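PDB 1JEO: 3-hexulose-6-phosphate isomerase, which catalyses the reversible isomerization of 3-hexulose 6-phosphate and fructose 6-phosphate on the way to ribose 5-phosphate. Local coordinates for residues Met63-Lys68 with Ala159-Arg164. Sequence-based numbering, arbitrary orientation.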
ATOM      1  N   MET A  63      -6.446  -2.711  10.101  1.00 15.99           N
ATOM      2  CA  MET A  63      -7.499  -3.335  10.893  1.00 16.12           C
ATOM      3  C   MET A  63      -7.172  -3.123  12.379  1.00 15.45           C
ATOM      4  O   MET A  63      -8.062  -2.785  13.163  1.00 15.46           O
ATOM      5  CB  MET A  63      -7.587  -4.827  10.537  1.00 20.00           C
ATOM      6  CG  MET A  63      -8.633  -5.652  11.276  1.00 22.05           C
ATOM      7  SD  MET A  63      -8.082  -6.277  12.880  1.00 24.67           S
ATOM      8  CE  MET A  63      -9.341  -5.593  13.811  1.00 23.91           C
ATOM      9  N   HIS A  64      -5.892  -3.270  12.737  1.00 18.38           N
ATOM     10  CA  HIS A  64      -5.407  -3.090  14.112  1.00 18.15           C
ATOM     11  C   HIS A  64      -5.691  -1.689  14.654  1.00 18.53           C
ATOM     12  O   HIS A  64      -5.916  -1.517  15.853  1.00 18.94           O
ATOM     13  CB  HIS A  64      -3.899  -3.353  14.196  1.00 17.38           C
ATOM     14  CG  HIS A  64      -3.512  -4.791  14.055  1.00 16.56           C
ATOM     15  ND1 HIS A  64      -4.387  -5.829  14.291  1.00 16.72           N
ATOM     16  CD2 HIS A  64      -2.330  -5.363  13.727  1.00 16.46           C
ATOM     17  CE1 HIS A  64      -3.757  -6.978  14.116  1.00 16.37           C
ATOM     18  NE2 HIS A  64      -2.507  -6.724  13.774  1.00 16.19           N
ATOM     19  N   LEU A  65      -5.714  -0.707  13.751  1.00 21.23           N
ATOM     20  CA  LEU A  65      -5.982   0.688  14.094  1.00 21.55           C
ATOM     21  C   LEU A  65      -7.471   1.056  14.136  1.00 21.59           C
ATOM     22  O   LEU A  65      -7.819   2.189  14.480  1.00 22.36           O
ATOM     23  CB  LEU A  65      -5.227   1.631  13.148  1.00 23.24           C
ATOM     24  CG  LEU A  65      -3.696   1.564  13.085  1.00 23.35           C
ATOM     25  CD1 LEU A  65      -3.201   2.711  12.231  1.00 23.13           C
ATOM     26  CD2 LEU A  65      -3.070   1.631  14.467  1.00 23.45           C
ATOM     27  N   GLY A  66      -8.336   0.107  13.772  1.00 22.97           N
ATOM     28  CA  GLY A  66      -9.773   0.346  13.815  1.00 22.67           C
ATOM     29  C   GLY A  66     -10.514   0.582  12.519  1.00 22.45           C
ATOM     30  O   GLY A  66     -11.727   0.786  12.545  1.00 22.40           O
ATOM     31  N   PHE A  67      -9.802   0.565  11.395  1.00 18.66           N
ATOM     32  CA  PHE A  67     -10.422   0.766  10.084  1.00 18.50           C
ATOM     33  C   PHE A  67     -11.062  -0.528   9.595  1.00 18.33           C
ATOM     34  O   PHE A  67     -10.685  -1.609  10.047  1.00 18.36           O
ATOM     35  CB  PHE A  67      -9.372   1.214   9.060  1.00 23.02           C
ATOM     36  CG  PHE A  67      -8.754   2.548   9.362  1.00 23.40           C
ATOM     37  CD1 PHE A  67      -7.496   2.625   9.983  1.00 23.14           C
ATOM     38  CD2 PHE A  67      -9.425   3.737   9.030  1.00 23.35           C
ATOM     39  CE1 PHE A  67      -6.904   3.880  10.279  1.00 23.47           C
ATOM     40  CE2 PHE A  67      -8.853   5.004   9.317  1.00 23.27           C
ATOM     41  CZ  PHE A  67      -7.585   5.074   9.944  1.00 23.34           C
ATOM     42  N   LYS A  68     -12.058  -0.408   8.715  1.00 20.61           N
ATOM     43  CA  LYS A  68     -12.720  -1.576   8.122  1.00 20.10           C
ATOM     44  C   LYS A  68     -11.861  -1.927   6.902  1.00 19.59           C
ATOM     45  O   LYS A  68     -12.046  -1.397   5.803  1.00 18.92           O
ATOM     46  CB  LYS A  68     -14.178  -1.264   7.748  1.00 47.30           C
ATOM     47  CG  LYS A  68     -15.078  -1.016   8.966  1.00 48.09           C
ATOM     48  CD  LYS A  68     -16.564  -1.215   8.666  1.00 48.71           C
ATOM     49  CE  LYS A  68     -17.183  -0.028   7.936  1.00 49.33           C
ATOM     50  NZ  LYS A  68     -18.619  -0.263   7.598  1.00 49.53           N
ATOM     51  N   ALA A 159       2.625   4.524  10.823  1.00 16.16           N
ATOM     52  CA  ALA A 159       3.283   5.360  11.837  1.00 17.45           C
ATOM     53  C   ALA A 159       2.710   6.773  11.817  1.00 18.15           C
ATOM     54  O   ALA A 159       2.393   7.330  12.869  1.00 18.89           O
ATOM     55  CB  ALA A 159       4.791   5.402  11.604  1.00 14.15           C
ATOM     56  N   GLU A 160       2.507   7.303  10.609  1.00 16.69           N
ATOM     57  CA  GLU A 160       1.948   8.637  10.431  1.00 17.63           C
ATOM     58  C   GLU A 160       0.458   8.719  10.766  1.00 17.96           C
ATOM     59  O   GLU A 160      -0.003   9.765  11.227  1.00 17.51           O
ATOM     60  CB  GLU A 160       2.212   9.168   9.018  1.00 26.67           C
ATOM     61  CG  GLU A 160       3.679   9.455   8.701  1.00 27.16           C
ATOM     62  CD  GLU A 160       4.308  10.494   9.620  1.00 27.75           C
ATOM     63  OE1 GLU A 160       3.765  11.612   9.721  1.00 27.80           O
ATOM     64  OE2 GLU A 160       5.347  10.183  10.242  1.00 27.72           O
ATOM     65  N   ILE A 161      -0.286   7.625  10.560  1.00 17.76           N
ATOM     66  CA  ILE A 161      -1.724   7.597  10.881  1.00 18.72           C
ATOM     67  C   ILE A 161      -1.905   7.615  12.406  1.00 19.83           C
ATOM     68  O   ILE A 161      -2.789   8.306  12.916  1.00 20.06           O
ATOM     69  CB  ILE A 161      -2.472   6.371  10.238  1.00 16.89           C
ATOM     70  CG1 ILE A 161      -2.503   6.513   8.712  1.00 16.69           C
ATOM     71  CG2 ILE A 161      -3.928   6.286  10.742  1.00 16.62           C
ATOM     72  CD1 ILE A 161      -3.009   5.274   7.955  1.00 16.85           C
ATOM     73  N   MET A 162      -1.026   6.907  13.117  1.00 23.98           N
ATOM     74  CA  MET A 162      -1.055   6.839  14.582  1.00 25.47           C
ATOM     75  C   MET A 162      -0.719   8.189  15.229  1.00 26.29           C
ATOM     76  O   MET A 162      -1.304   8.545  16.250  1.00 25.97           O
ATOM     77  CB  MET A 162      -0.093   5.770  15.103  1.00 23.99           C
ATOM     78  CG  MET A 162      -0.493   4.340  14.802  1.00 24.22           C
ATOM     79  SD  MET A 162       0.550   3.120  15.643  1.00 25.04           S
ATOM     80  CE  MET A 162       1.712   2.924  14.536  1.00 24.18           C
ATOM     81  N   LYS A 163       0.194   8.936  14.602  1.00 30.27           N
ATOM     82  CA  LYS A 163       0.624  10.267  15.062  1.00 31.75           C
ATOM     83  C   LYS A 163      -0.480  11.313  14.915  1.00 32.75           C
ATOM     84  O   LYS A 163      -0.700  12.119  15.821  1.00 32.91           O
ATOM     85  CB  LYS A 163       1.824  10.761  14.250  1.00 26.93           C
ATOM     86  CG  LYS A 163       3.140  10.095  14.528  1.00 26.98           C
ATOM     87  CD  LYS A 163       4.192  10.659  13.593  1.00 26.73           C
ATOM     88  CE  LYS A 163       5.543  10.056  13.848  1.00 26.89           C
ATOM     89  NZ  LYS A 163       6.549  10.497  12.845  1.00 26.80           N
ATOM     90  N   ARG A 164      -1.158  11.290  13.766  1.00 25.94           N
ATOM     91  CA  ARG A 164      -2.230  12.238  13.452  1.00 27.20           C
ATOM     92  C   ARG A 164      -3.533  12.009  14.204  1.00 27.99           C
ATOM     93  O   ARG A 164      -4.273  12.958  14.469  1.00 28.06           O
ATOM     94  CB  ARG A 164      -2.495  12.260  11.944  1.00 49.38           C
ATOM     95  CG  ARG A 164      -1.325  12.787  11.137  1.00 49.89           C
ATOM     96  CD  ARG A 164      -1.553  12.628   9.650  1.00 50.14           C
ATOM     97  NE  ARG A 164      -0.321  12.858   8.898  1.00 50.38           N
ATOM     98  CZ  ARG A 164      -0.268  13.314   7.650  1.00 50.49           C
ATOM     99  NH1 ARG A 164      -1.380  13.606   6.986  1.00 50.62           N
ATOM    100  NH2 ARG A 164       0.908  13.449   7.052  1.00 50.59           N
TER
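Leu65 forks over helix 144-164, CD1 reaching both Ile161 and Met162 and CD2 only Met162. Its CD1 lies 3.9 Å from CG2 of Ile161, while its CD2 rests 3.8 Å from CG of Met162, whose side chain runs across it at about a right angle. Phe67 meets Ile161 with the rim of its ring: CE1 and CZ both stand 3.9 Å from CG2, which sits near the ring plane. Ile161 turns that methyl anti to its own N (CG1 at chi1 -67°), and the one branch thus serves both Leu65 and Phe67. The buried Leu65 and Ile161, with CG of Met162, form the tight part; no hydrogen bond crosses it. The more open side is that of Met162 and the Phe67 ring, both partly exposed. With an alanine at Leu65, Met162 CG would probably lose its neighbour and a gap open beside Ile161. Gly66, at positive phi, closes helix 49-64 in a Schellman motif, and the chain continues into strand 69-71, outermost in the sheet of this chain. Ile37 of helix 24-39 and Leu62 of helix 49-64 touch both Phe67 and Ile161, and Ile172 of helix 169-175 packs on Leu65, joining four helices beside the parallel sheet of the SIS domain.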